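D-alanyl-D-alanine carboxypeptidase (Vibrio cholerae, PDB 5TR7) probably removes the terminal D-alanine from peptidoglycan precursor peptides, as a serine D,D-carboxypeptidase of peptidase family S11. Local coordinates at residues Val60-Asn65 with Met77-Gly82; Met195-Ile200 with Ser214-Gly219; Met221-Val226 with Tyr246-Phe251. All blocks are in the same frame, centred on the assembly; numbering follows the deposited sequence.

Overall arrangement
The three contacts follow one another along the chain without interleaving. Contact 1 lies where the end of strand 59-61 meets the loop leading to strand 84-86, and its centre lies about 34 Å from that of contact 2 and 40 Å from that of contact 3. Contacts 2 and 3 are neighbours, their centres about 9 Å apart, because strands 209-218 and 221-230 lie side by side in the five-stranded antiparallel sheet. Contact 2 pairs strand 209-218 with edge strand 196-205, which carries Lys201, a predicted substrate-binding residue; contact 3 packs helix 233-251 on the sheet. Contact 1 sits across the chain's centre from both, away from the annotated sites.

Contact 1: Val60-Asn65 with Met77-Gly82; sequences VVISKN and MFVEVG
Val79 meets Ile62 in the long loop that joins strands 59-61 and 84-86, the two strands of a small antiparallel sheet. The segments run about 80° apart just past the end of strand 59-61, beside the backbone bonding of Ile62 with Thr83. Val79 presents CG1 to the Ile62 side chain, 3.6 Å from Ile62 CD1; an even closer approach to Ile62 CG2 in the model is doubtful. Leu90 and Tyr178 also touch Val79, while Ala105 of helix 100-111 packs on Ile62. Glu80 turns its side chain away and uses its backbone instead: its O lies 3.4 Å from Ile62 CB and accepts a hydrogen bond from Thr83 OG1. In Val81, CG1 is anti to the backbone N (chi1 -174°) and CG2 beside it, which lays both methyls against the other backbone: Val81 CG2 rests 3.5 Å from Ser63 O, and CG1 reaches the start of an ST turn, 3.9 Å from Lys64 N. In that turn Ser63 OG accepts from Asn65 N and also bonds Glu108. Gly82 supplies the one hydrogen bond across the contact: its N donates to Ile62 O at 3.1 Å, in the plane of that carbonyl.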
ATOM      1  N   VAL A  60     -18.587   2.426  11.856  1.00 61.27           N
ATOM      2  CA  VAL A  60     -18.897   2.017  10.529  1.00 63.07           C
ATOM      3  C   VAL A  60     -19.672   0.742  10.517  1.00 58.18           C
ATOM      4  O   VAL A  60     -19.267  -0.231  11.140  1.00 66.24           O
ATOM      5  CB  VAL A  60     -17.596   1.765   9.720  1.00 61.72           C
ATOM      6  CG1 VAL A  60     -17.947   1.465   8.268  1.00 63.57           C
ATOM      7  CG2 VAL A  60     -16.682   2.982   9.779  1.00 59.07           C
ATOM      8  N   VAL A  61     -20.743   0.731   9.743  1.00 61.57           N
ATOM      9  CA  VAL A  61     -21.570  -0.444   9.540  1.00 62.19           C
ATOM     10  C   VAL A  61     -20.795  -1.462   8.691  1.00 63.58           C
ATOM     11  O   VAL A  61     -20.152  -1.121   7.691  1.00 64.73           O
ATOM     12  CB  VAL A  61     -22.798  -0.111   8.701  1.00 65.97           C
ATOM     13  CG1 VAL A  61     -23.648  -1.358   8.479  1.00 64.18           C
ATOM     14  CG2 VAL A  61     -23.630   0.964   9.377  1.00 71.77           C
ATOM     15  N   ILE A  62     -20.853  -2.720   9.093  1.00 60.14           N
ATOM     16  CA  ILE A  62     -20.222  -3.759   8.358  1.00 60.04           C
ATOM     17  C   ILE A  62     -21.338  -4.444   7.595  1.00 60.50           C
ATOM     18  O   ILE A  62     -22.203  -5.035   8.195  1.00 63.65           O
ATOM     19  CB  ILE A  62     -19.532  -4.745   9.298  1.00 60.12           C
ATOM     20  CG1 ILE A  62     -18.577  -4.016  10.230  1.00 65.65           C
ATOM     21  CG2 ILE A  62     -18.895  -5.845   8.488  1.00 61.40           C
ATOM     22  CD1 ILE A  62     -17.532  -3.143   9.527  1.00 74.19           C
ATOM     23  N   SER A  63     -21.315  -4.349   6.272  1.00 65.95           N
ATOM     24  CA  SER A  63     -22.393  -4.941   5.426  1.00 64.53           C
ATOM     25  C   SER A  63     -22.039  -6.371   5.024  1.00 67.55           C
ATOM     26  O   SER A  63     -20.929  -6.880   5.329  1.00 64.19           O
ATOM     27  CB  SER A  63     -22.537  -4.170   4.132  1.00 64.12           C
ATOM     28  OG  SER A  63     -21.438  -4.486   3.258  1.00 68.19           O
ATOM     29  N   LYS A  64     -22.980  -6.969   4.289  1.00 71.08           N
ATOM     30  CA  LYS A  64     -22.867  -8.287   3.672  1.00 75.20           C
ATOM     31  C   LYS A  64     -21.612  -8.379   2.805  1.00 68.80           C
ATOM     32  O   LYS A  64     -21.014  -9.429   2.686  1.00 71.56           O
ATOM     33  CB  LYS A  64     -24.011  -8.522   2.661  1.00 83.45           C
ATOM     34  CG  LYS A  64     -25.408  -8.799   3.197  1.00100.71           C
ATOM     35  CD  LYS A  64     -26.360  -9.136   2.024  1.00102.65           C
ATOM     36  CE  LYS A  64     -27.670  -9.798   2.448  1.00102.44           C
ATOM     37  NZ  LYS A  64     -28.419 -10.238   1.238  1.00109.83           N
ATOM     38  N   ASN A  65     -21.249  -7.276   2.164  1.00 66.70           N
ATOM     39  CA  ASN A  65     -20.121  -7.251   1.253  1.00 63.59           C
ATOM     40  C   ASN A  65     -18.784  -7.226   1.939  1.00 68.55           C
ATOM     41  O   ASN A  65     -17.819  -7.651   1.368  1.00 68.24           O
ATOM     42  CB  ASN A  65     -20.217  -6.061   0.359  1.00 62.58           C
ATOM     43  CG  ASN A  65     -21.458  -6.067  -0.450  1.00 64.40           C
ATOM     44  OD1 ASN A  65     -21.980  -7.119  -0.839  1.00 71.35           O
ATOM     45  ND2 ASN A  65     -21.954  -4.905  -0.694  1.00 66.59           N
ATOM     46  N   MET A  77      -9.343  -8.705   8.504  1.00 59.20           N
ATOM     47  CA  MET A  77      -9.342  -8.104   9.834  1.00 54.37           C
ATOM     48  C   MET A  77     -10.258  -8.916  10.773  1.00 58.63           C
ATOM     49  O   MET A  77     -10.131  -8.878  12.016  1.00 54.97           O
ATOM     50  CB  MET A  77      -9.852  -6.680   9.730  1.00 54.42           C
ATOM     51  CG  MET A  77      -9.993  -5.947  11.088  1.00 48.57           C
ATOM     52  SD  MET A  77     -10.381  -4.243  10.752  1.00 53.05           S
ATOM     53  CE  MET A  77     -10.708  -3.734  12.449  1.00 47.14           C
ATOM     54  N   PHE A  78     -11.165  -9.667  10.140  1.00 64.43           N
ATOM     55  CA  PHE A  78     -12.161 -10.511  10.785  1.00 65.78           C
ATOM     56  C   PHE A  78     -13.356  -9.744  11.298  1.00 70.87           C
ATOM     57  O   PHE A  78     -13.756  -9.859  12.440  1.00 62.64           O
ATOM     58  CB  PHE A  78     -11.577 -11.463  11.810  1.00 71.72           C
ATOM     59  CG  PHE A  78     -10.697 -12.487  11.181  1.00 67.20           C
ATOM     60  CD1 PHE A  78     -11.255 -13.555  10.500  1.00 70.09           C
ATOM     61  CD2 PHE A  78      -9.347 -12.336  11.196  1.00 67.94           C
ATOM     62  CE1 PHE A  78     -10.473 -14.478   9.869  1.00 70.03           C
ATOM     63  CE2 PHE A  78      -8.537 -13.283  10.572  1.00 71.35           C
ATOM     64  CZ  PHE A  78      -9.109 -14.359   9.918  1.00 72.28           C
ATOM     65  N   VAL A  79     -13.916  -8.973  10.382  1.00 67.95           N
ATOM     66  CA  VAL A  79     -15.030  -8.134  10.686  1.00 70.97           C
ATOM     67  C   VAL A  79     -16.350  -8.875  10.463  1.00 70.49           C
ATOM     68  O   VAL A  79     -16.469  -9.664   9.520  1.00 82.90           O
ATOM     69  CB  VAL A  79     -14.757  -6.860   9.849  1.00 70.38           C
ATOM     70  CG1 VAL A  79     -15.925  -6.308   9.104  1.00 73.07           C
ATOM     71  CG2 VAL A  79     -13.980  -5.868  10.704  1.00 67.77           C
ATOM     72  N   GLU A  80     -17.317  -8.638  11.344  1.00 73.72           N
ATOM     73  CA  GLU A  80     -18.661  -9.271  11.255  1.00 74.93           C
ATOM     74  C   GLU A  80     -19.853  -8.407  10.843  1.00 67.81           C
ATOM     75  O   GLU A  80     -20.075  -7.337  11.377  1.00 63.37           O
ATOM     76  CB  GLU A  80     -19.039  -9.910  12.568  1.00 84.19           C
ATOM     77  CG  GLU A  80     -18.077 -11.030  12.993  1.00 98.40           C
ATOM     78  CD  GLU A  80     -18.664 -11.939  14.051  1.00100.70           C
ATOM     79  OE1 GLU A  80     -19.804 -12.378  13.797  1.00111.88           O
ATOM     80  OE2 GLU A  80     -17.993 -12.225  15.083  1.00 99.15           O
ATOM     81  N   VAL A  81     -20.671  -8.958   9.961  1.00 65.08           N
ATOM     82  CA  VAL A  81     -21.861  -8.249   9.458  1.00 70.38           C
ATOM     83  C   VAL A  81     -22.779  -7.872  10.608  1.00 71.25           C
ATOM     84  O   VAL A  81     -22.882  -8.576  11.589  1.00 71.50           O
ATOM     85  CB  VAL A  81     -22.640  -9.117   8.449  1.00 77.57           C
ATOM     86  CG1 VAL A  81     -23.800  -8.355   7.797  1.00 71.31           C
ATOM     87  CG2 VAL A  81     -21.685  -9.594   7.390  1.00 81.64           C
ATOM     88  N   GLY A  82     -23.426  -6.725  10.486  1.00 76.80           N
ATOM     89  CA  GLY A  82     -24.336  -6.221  11.510  1.00 74.98           C
ATOM     90  C   GLY A  82     -23.708  -5.605  12.747  1.00 70.95           C
ATOM     91  O   GLY A  82     -24.414  -5.213  13.661  1.00 76.17           O
TER

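Contact 2: Met195-Ile200 with Ser214-Gly219; sequences MNVDGI and SSATEG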
ATOM      1  N   MET A 195      18.649   0.566   9.446  1.00 66.04           N
ATOM      2  CA  MET A 195      17.939   1.490   8.525  1.00 61.52           C
ATOM      3  C   MET A 195      16.670   2.064   9.130  1.00 65.43           C
ATOM      4  O   MET A 195      16.079   1.471  10.007  1.00 79.96           O
ATOM      5  CB  MET A 195      17.500   0.809   7.231  1.00 74.66           C
ATOM      6  CG  MET A 195      18.467   0.816   6.071  1.00 89.27           C
ATOM      7  SD  MET A 195      17.589   1.061   4.436  1.00 79.52           S
ATOM      8  CE  MET A 195      19.070   0.917   3.371  1.00 86.43           C
ATOM      9  N   ASN A 196      16.263   3.236   8.649  1.00 58.76           N
ATOM     10  CA  ASN A 196      15.043   3.883   9.094  1.00 55.62           C
ATOM     11  C   ASN A 196      13.981   3.762   7.986  1.00 53.40           C
ATOM     12  O   ASN A 196      13.708   4.694   7.245  1.00 53.76           O
ATOM     13  CB  ASN A 196      15.301   5.336   9.491  1.00 60.18           C
ATOM     14  CG  ASN A 196      16.485   5.487  10.506  1.00 80.18           C
ATOM     15  OD1 ASN A 196      16.292   5.623  11.739  1.00 74.67           O
ATOM     16  ND2 ASN A 196      17.735   5.378   9.987  1.00 88.18           N
ATOM     17  N   VAL A 197      13.429   2.569   7.868  1.00 55.16           N
ATOM     18  CA  VAL A 197      12.357   2.230   6.955  1.00 47.47           C
ATOM     19  C   VAL A 197      11.075   2.421   7.724  1.00 49.38           C
ATOM     20  O   VAL A 197      10.869   1.821   8.782  1.00 57.56           O
ATOM     21  CB  VAL A 197      12.449   0.770   6.554  1.00 49.58           C
ATOM     22  CG1 VAL A 197      11.312   0.421   5.618  1.00 50.14           C
ATOM     23  CG2 VAL A 197      13.794   0.512   5.878  1.00 49.15           C
ATOM     24  N   ASP A 198      10.203   3.291   7.233  1.00 46.56           N
ATOM     25  CA  ASP A 198       8.963   3.586   7.920  1.00 45.40           C
ATOM     26  C   ASP A 198       7.707   3.317   7.042  1.00 48.44           C
ATOM     27  O   ASP A 198       6.628   3.774   7.347  1.00 46.78           O
ATOM     28  CB  ASP A 198       9.043   5.041   8.470  1.00 50.60           C
ATOM     29  CG  ASP A 198       9.164   6.080   7.368  1.00 58.00           C
ATOM     30  OD1 ASP A 198       9.129   5.691   6.164  1.00 55.93           O
ATOM     31  OD2 ASP A 198       9.323   7.290   7.713  1.00 57.03           O
ATOM     32  N   GLY A 199       7.874   2.543   5.973  1.00 46.86           N
ATOM     33  CA  GLY A 199       6.791   2.140   5.115  1.00 45.43           C
ATOM     34  C   GLY A 199       7.329   1.240   3.999  1.00 43.45           C
ATOM     35  O   GLY A 199       8.517   0.983   3.930  1.00 48.98           O
ATOM     36  N   ILE A 200       6.491   0.823   3.067  1.00 43.32           N
ATOM     37  CA  ILE A 200       5.092   1.201   3.025  1.00 45.43           C
ATOM     38  C   ILE A 200       4.171  -0.015   3.028  1.00 47.41           C
ATOM     39  O   ILE A 200       3.517  -0.307   4.010  1.00 38.27           O
ATOM     40  CB  ILE A 200       4.788   2.074   1.796  1.00 50.63           C
ATOM     41  CG1 ILE A 200       5.830   3.179   1.655  1.00 52.90           C
ATOM     42  CG2 ILE A 200       3.373   2.616   1.830  1.00 49.81           C
ATOM     43  CD1 ILE A 200       5.450   4.266   0.630  1.00 56.11           C
ATOM     44  N   SER A 214       8.616   0.430  -0.468  1.00 44.48           N
ATOM     45  CA  SER A 214       9.236   0.864   0.759  1.00 46.47           C
ATOM     46  C   SER A 214       9.666   2.314   0.708  1.00 54.87           C
ATOM     47  O   SER A 214       9.753   2.856  -0.358  1.00 52.32           O
ATOM     48  CB  SER A 214      10.466  -0.016   1.058  1.00 47.75           C
ATOM     49  OG  SER A 214      11.382   0.029  -0.037  1.00 54.65           O
ATOM     50  N   SER A 215       9.894   2.932   1.884  1.00 47.33           N
ATOM     51  CA  SER A 215      10.439   4.243   1.966  1.00 49.95           C
ATOM     52  C   SER A 215      11.341   4.261   3.187  1.00 51.31           C
ATOM     53  O   SER A 215      11.030   3.632   4.161  1.00 55.82           O
ATOM     54  CB  SER A 215       9.358   5.346   2.059  1.00 50.73           C
ATOM     55  OG  SER A 215       9.940   6.638   2.009  1.00 54.11           O
ATOM     56  N   ALA A 216      12.407   5.057   3.142  1.00 50.19           N
ATOM     57  CA  ALA A 216      13.340   5.158   4.228  1.00 53.84           C
ATOM     58  C   ALA A 216      14.005   6.476   4.213  1.00 48.70           C
ATOM     59  O   ALA A 216      14.031   7.157   3.177  1.00 53.83           O
ATOM     60  CB  ALA A 216      14.423   4.047   4.085  1.00 51.04           C
ATOM     61  N   THR A 217      14.562   6.827   5.371  1.00 45.53           N
ATOM     62  CA  THR A 217      15.303   8.058   5.508  1.00 53.05           C
ATOM     63  C   THR A 217      16.689   7.773   6.078  1.00 63.72           C
ATOM     64  O   THR A 217      16.920   6.754   6.740  1.00 59.69           O
ATOM     65  CB  THR A 217      14.621   9.084   6.413  1.00 49.26           C
ATOM     66  OG1 THR A 217      14.459   8.552   7.709  1.00 52.37           O
ATOM     67  CG2 THR A 217      13.254   9.489   5.883  1.00 52.07           C
ATOM     68  N   GLU A 218      17.605   8.696   5.794  1.00 63.95           N
ATOM     69  CA  GLU A 218      19.020   8.648   6.278  1.00 64.37           C
ATOM     70  C   GLU A 218      19.514  10.079   6.098  1.00 63.72           C
ATOM     71  O   GLU A 218      19.531  10.627   4.991  1.00 70.55           O
ATOM     72  CB  GLU A 218      19.881   7.612   5.514  1.00 63.73           C
ATOM     73  CG  GLU A 218      21.306   7.491   6.046  1.00 75.64           C
ATOM     74  CD  GLU A 218      22.273   6.676   5.162  1.00 79.23           C
ATOM     75  OE1 GLU A 218      23.274   7.286   4.686  1.00 96.38           O
ATOM     76  OE2 GLU A 218      22.041   5.462   4.912  1.00 73.69           O
ATOM     77  N   GLY A 219      19.822  10.731   7.203  1.00 64.13           N
ATOM     78  CA  GLY A 219      20.207  12.110   7.153  1.00 67.62           C
ATOM     79  C   GLY A 219      19.056  12.922   6.594  1.00 61.88           C
ATOM     80  O   GLY A 219      17.920  12.771   7.023  1.00 64.66           O
TER
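Val197 and Ala216 stand side by side as a non-hydrogen-bonded antiparallel pair, Val197 CG2 lying 4.0 Å from Ala216 CB. The other valine methyl, CG1, is anti to the backbone N (chi1 179°) and comes to 3.5 Å from Ser215 O. Met195, just before the strand, brings SD to a loose contact with Ala216 CB, and Leu244 of helix 233-251 packs on the methionine. The face opposite Val197 and Ala216 carries Asn196 beside Thr217, Asn196 CB lying 3.8 Å from Thr217 OG1. Further along the strand, toward Ile200, the register slips: Val197 faces Ala216, but Ile200 faces Ser214, so Asp198 and Gly199 together lie across from Ser215, a beta bulge. Before the bulge Thr217 N bonds Asn196 O (3.0 Å). Within it Ser215 bonds both residues, through O to Asp198 N (3.2 Å) and through N to Gly199 O, the latter from well above the carbonyl plane, next to the cis peptide that precedes Ile200. Asp198 holds CG between its backbone N and carbonyl carbon (chi1 63°), with OD1 3.4 Å from Ser215 O, two acceptors that cannot bond each other. The carboxylate finds its partners elsewhere: Tyr168 OH bonds OD1 and Arg222 makes a salt bridge to OD2; the same arginine bonds Ser215 OG, tying both strands to strand 221-230. Ile200 CG1 lies 4.2 Å from Ser215 CB, and its side chain also touches Leu160 and Tyr168. Directly after it comes Lys201, predicted to bind substrate, consistent with the edge strand that carries the KTG-type motif beside the active site of serine penicillin-binding proteins.

Contact 3: Met221-Val226 with Tyr246-Phe251; sequences MRLVAV and YGFRFF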
ATOM      1  N   MET A 221      18.031  12.618   3.580  1.00 61.18           N
ATOM      2  CA  MET A 221      17.513  11.933   2.418  1.00 58.74           C
ATOM      3  C   MET A 221      16.291  11.101   2.689  1.00 55.71           C
ATOM      4  O   MET A 221      16.114  10.595   3.788  1.00 57.57           O
ATOM      5  CB  MET A 221      18.587  11.011   1.851  1.00 57.66           C
ATOM      6  CG  MET A 221      19.839  11.737   1.376  1.00 68.33           C
ATOM      7  SD  MET A 221      21.157  10.610   0.843  1.00 72.72           S
ATOM      8  CE  MET A 221      21.978  10.067   2.372  1.00 72.86           C
ATOM      9  N   ARG A 222      15.445  10.988   1.674  1.00 53.31           N
ATOM     10  CA  ARG A 222      14.303  10.105   1.724  1.00 48.84           C
ATOM     11  C   ARG A 222      14.161   9.492   0.369  1.00 50.34           C
ATOM     12  O   ARG A 222      14.192  10.201  -0.682  1.00 48.82           O
ATOM     13  CB  ARG A 222      12.993  10.722   2.153  1.00 53.31           C
ATOM     14  CG  ARG A 222      11.845   9.679   2.126  1.00 50.91           C
ATOM     15  CD  ARG A 222      10.463  10.197   2.513  1.00 51.49           C
ATOM     16  NE  ARG A 222      10.248  10.332   3.958  1.00 45.18           N
ATOM     17  CZ  ARG A 222       9.935   9.347   4.770  1.00 44.84           C
ATOM     18  NH1 ARG A 222       9.771   9.613   6.014  1.00 43.82           N
ATOM     19  NH2 ARG A 222       9.845   8.064   4.356  1.00 49.80           N
ATOM     20  N   LEU A 223      14.045   8.164   0.382  1.00 48.47           N
ATOM     21  CA  LEU A 223      13.876   7.429  -0.851  1.00 49.84           C
ATOM     22  C   LEU A 223      12.621   6.638  -0.823  1.00 46.29           C
ATOM     23  O   LEU A 223      12.174   6.261   0.231  1.00 47.28           O
ATOM     24  CB  LEU A 223      15.013   6.444  -1.042  1.00 53.85           C
ATOM     25  CG  LEU A 223      16.436   7.007  -1.086  1.00 56.45           C
ATOM     26  CD1 LEU A 223      17.452   5.841  -0.934  1.00 56.86           C
ATOM     27  CD2 LEU A 223      16.641   7.781  -2.400  1.00 53.41           C
ATOM     28  N   VAL A 224      12.063   6.395  -2.007  1.00 55.28           N
ATOM     29  CA  VAL A 224      10.915   5.517  -2.173  1.00 50.82           C
ATOM     30  C   VAL A 224      11.379   4.433  -3.146  1.00 52.87           C
ATOM     31  O   VAL A 224      11.910   4.748  -4.208  1.00 59.79           O
ATOM     32  CB  VAL A 224       9.716   6.250  -2.745  1.00 52.68           C
ATOM     33  CG1 VAL A 224       8.589   5.268  -2.996  1.00 61.37           C
ATOM     34  CG2 VAL A 224       9.237   7.292  -1.766  1.00 58.18           C
ATOM     35  N   ALA A 225      11.205   3.181  -2.779  1.00 46.67           N
ATOM     36  CA  ALA A 225      11.549   2.046  -3.648  1.00 47.44           C
ATOM     37  C   ALA A 225      10.385   1.094  -3.843  1.00 48.23           C
ATOM     38  O   ALA A 225       9.513   0.944  -2.972  1.00 45.53           O
ATOM     39  CB  ALA A 225      12.720   1.264  -3.076  1.00 49.80           C
ATOM     40  N   VAL A 226      10.293   0.569  -5.049  1.00 46.47           N
ATOM     41  CA  VAL A 226       9.253  -0.402  -5.356  1.00 53.20           C
ATOM     42  C   VAL A 226       9.963  -1.610  -5.967  1.00 51.23           C
ATOM     43  O   VAL A 226      10.791  -1.468  -6.884  1.00 55.19           O
ATOM     44  CB  VAL A 226       8.273   0.164  -6.403  1.00 51.32           C
ATOM     45  CG1 VAL A 226       7.228  -0.855  -6.757  1.00 57.18           C
ATOM     46  CG2 VAL A 226       7.658   1.439  -5.894  1.00 51.40           C
ATOM     47  N   TYR A 246      21.846   1.582  -2.101  1.00 55.70           N
ATOM     48  CA  TYR A 246      22.437   2.164  -3.281  1.00 59.47           C
ATOM     49  C   TYR A 246      21.983   3.635  -3.420  1.00 55.60           C
ATOM     50  O   TYR A 246      22.759   4.509  -3.683  1.00 62.89           O
ATOM     51  CB  TYR A 246      22.015   1.359  -4.523  1.00 63.58           C
ATOM     52  CG  TYR A 246      22.306   2.059  -5.817  1.00 61.82           C
ATOM     53  CD1 TYR A 246      23.623   2.085  -6.347  1.00 68.96           C
ATOM     54  CD2 TYR A 246      21.315   2.683  -6.505  1.00 66.37           C
ATOM     55  CE1 TYR A 246      23.927   2.753  -7.542  1.00 67.49           C
ATOM     56  CE2 TYR A 246      21.571   3.321  -7.733  1.00 69.86           C
ATOM     57  CZ  TYR A 246      22.870   3.387  -8.224  1.00 71.00           C
ATOM     58  OH  TYR A 246      23.055   4.051  -9.405  1.00 67.72           O
ATOM     59  N   GLY A 247      20.733   3.905  -3.189  1.00 50.43           N
ATOM     60  CA  GLY A 247      20.232   5.284  -3.331  1.00 56.94           C
ATOM     61  C   GLY A 247      20.899   6.213  -2.317  1.00 58.94           C
ATOM     62  O   GLY A 247      21.208   7.354  -2.641  1.00 57.19           O
ATOM     63  N   PHE A 248      21.107   5.727  -1.090  1.00 58.30           N
ATOM     64  CA  PHE A 248      21.713   6.564  -0.045  1.00 60.84           C
ATOM     65  C   PHE A 248      23.146   6.859  -0.388  1.00 64.90           C
ATOM     66  O   PHE A 248      23.602   7.968  -0.160  1.00 63.14           O
ATOM     67  CB  PHE A 248      21.536   5.962   1.357  1.00 58.36           C
ATOM     68  CG  PHE A 248      20.075   5.962   1.840  1.00 55.93           C
ATOM     69  CD1 PHE A 248      19.318   7.123   1.813  1.00 57.95           C
ATOM     70  CD2 PHE A 248      19.519   4.825   2.415  1.00 57.05           C
ATOM     71  CE1 PHE A 248      18.008   7.140   2.278  1.00 56.03           C
ATOM     72  CE2 PHE A 248      18.215   4.826   2.869  1.00 55.17           C
ATOM     73  CZ  PHE A 248      17.463   5.996   2.815  1.00 53.52           C
ATOM     74  N   ARG A 249      23.822   5.878  -0.975  1.00 64.73           N
ATOM     75  CA  ARG A 249      25.182   6.041  -1.450  1.00 75.37           C
ATOM     76  C   ARG A 249      25.267   6.854  -2.770  1.00 71.88           C
ATOM     77  O   ARG A 249      26.275   7.473  -3.031  1.00 72.90           O
ATOM     78  CB  ARG A 249      25.841   4.670  -1.641  1.00 80.54           C
ATOM     79  CG  ARG A 249      26.276   4.020  -0.338  1.00 87.33           C
ATOM     80  CD  ARG A 249      26.657   2.539  -0.476  1.00 97.51           C
ATOM     81  NE  ARG A 249      26.937   2.159  -1.880  1.00 99.77           N
ATOM     82  CZ  ARG A 249      26.190   1.332  -2.644  1.00 91.62           C
ATOM     83  NH1 ARG A 249      25.169   0.601  -2.138  1.00 72.87           N
ATOM     84  NH2 ARG A 249      26.542   1.134  -3.923  1.00 92.54           N
ATOM     85  N   PHE A 250      24.236   6.826  -3.598  1.00 73.87           N
ATOM     86  CA  PHE A 250      24.219   7.551  -4.905  1.00 72.76           C
ATOM     87  C   PHE A 250      24.487   9.029  -4.775  1.00 85.92           C
ATOM     88  O   PHE A 250      25.194   9.610  -5.585  1.00 93.66           O
ATOM     89  CB  PHE A 250      22.859   7.392  -5.581  1.00 75.58           C
ATOM     90  CG  PHE A 250      22.700   8.112  -6.902  1.00 73.48           C
ATOM     91  CD1 PHE A 250      22.429   9.483  -6.958  1.00 76.75           C
ATOM     92  CD2 PHE A 250      22.621   7.374  -8.068  1.00 73.11           C
ATOM     93  CE1 PHE A 250      22.203  10.121  -8.182  1.00 84.27           C
ATOM     94  CE2 PHE A 250      22.414   8.007  -9.303  1.00 87.10           C
ATOM     95  CZ  PHE A 250      22.212   9.391  -9.362  1.00 82.84           C
ATOM     96  N   PHE A 251      23.844   9.662  -3.820  1.00 93.17           N
ATOM     97  CA  PHE A 251      24.061  11.080  -3.644  1.00103.90           C
ATOM     98  C   PHE A 251      25.465  11.365  -3.085  1.00122.60           C
ATOM     99  O   PHE A 251      26.051  12.416  -3.359  1.00125.19           O
ATOM    100  CB  PHE A 251      22.926  11.715  -2.840  1.00102.79           C
ATOM    101  CG  PHE A 251      21.609  11.781  -3.592  1.00 97.61           C
ATOM    102  CD1 PHE A 251      21.544  12.416  -4.851  1.00 99.50           C
ATOM    103  CD2 PHE A 251      20.407  11.306  -3.019  1.00 97.78           C
ATOM    104  CE1 PHE A 251      20.340  12.520  -5.547  1.00 89.73           C
ATOM    105  CE2 PHE A 251      19.202  11.434  -3.708  1.00 93.29           C
ATOM    106  CZ  PHE A 251      19.177  12.029  -4.974  1.00 87.05           C
TER
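The carbonyl oxygen of Phe248 receives the end of the Met221 side chain, with Met221 SD and CE each 3.7 Å from Phe248 O. These are van der Waals contacts; no hydrogen bond joins the strand to the helix here. Met221 bends at its last torsion (chi3 -81°), which sets CE beside that oxygen. Its sulfur makes Met-aromatic contacts with two rings, at the edge of each: Met221 SD is 5.4 Å from the centroid of the Phe248 ring, and 4.0 Å from Phe251 CD2. Nearer the backbone, Met221 CB lies close to the plane of the Phe248 ring, 3.9 Å from Phe248 CE1. Leu223 takes the ring differently, from over a face. Its CD1 sits almost above the ring centre, 3.5 Å from the centroid and 13° off the normal, a CH-pi contact. The same methyl is 3.7 Å from Gly247 CA, where Leu223 CD1 occupies the space a CB would need. The Phe248 ring also touches Ala216, Glu218 and Met195. Residues 246-251 of helix 233-251 thus lie against strand 221-230, which is flanked in the sheet by strands 10-15 and 209-218, with Phe251 reaching Asp15 of the former.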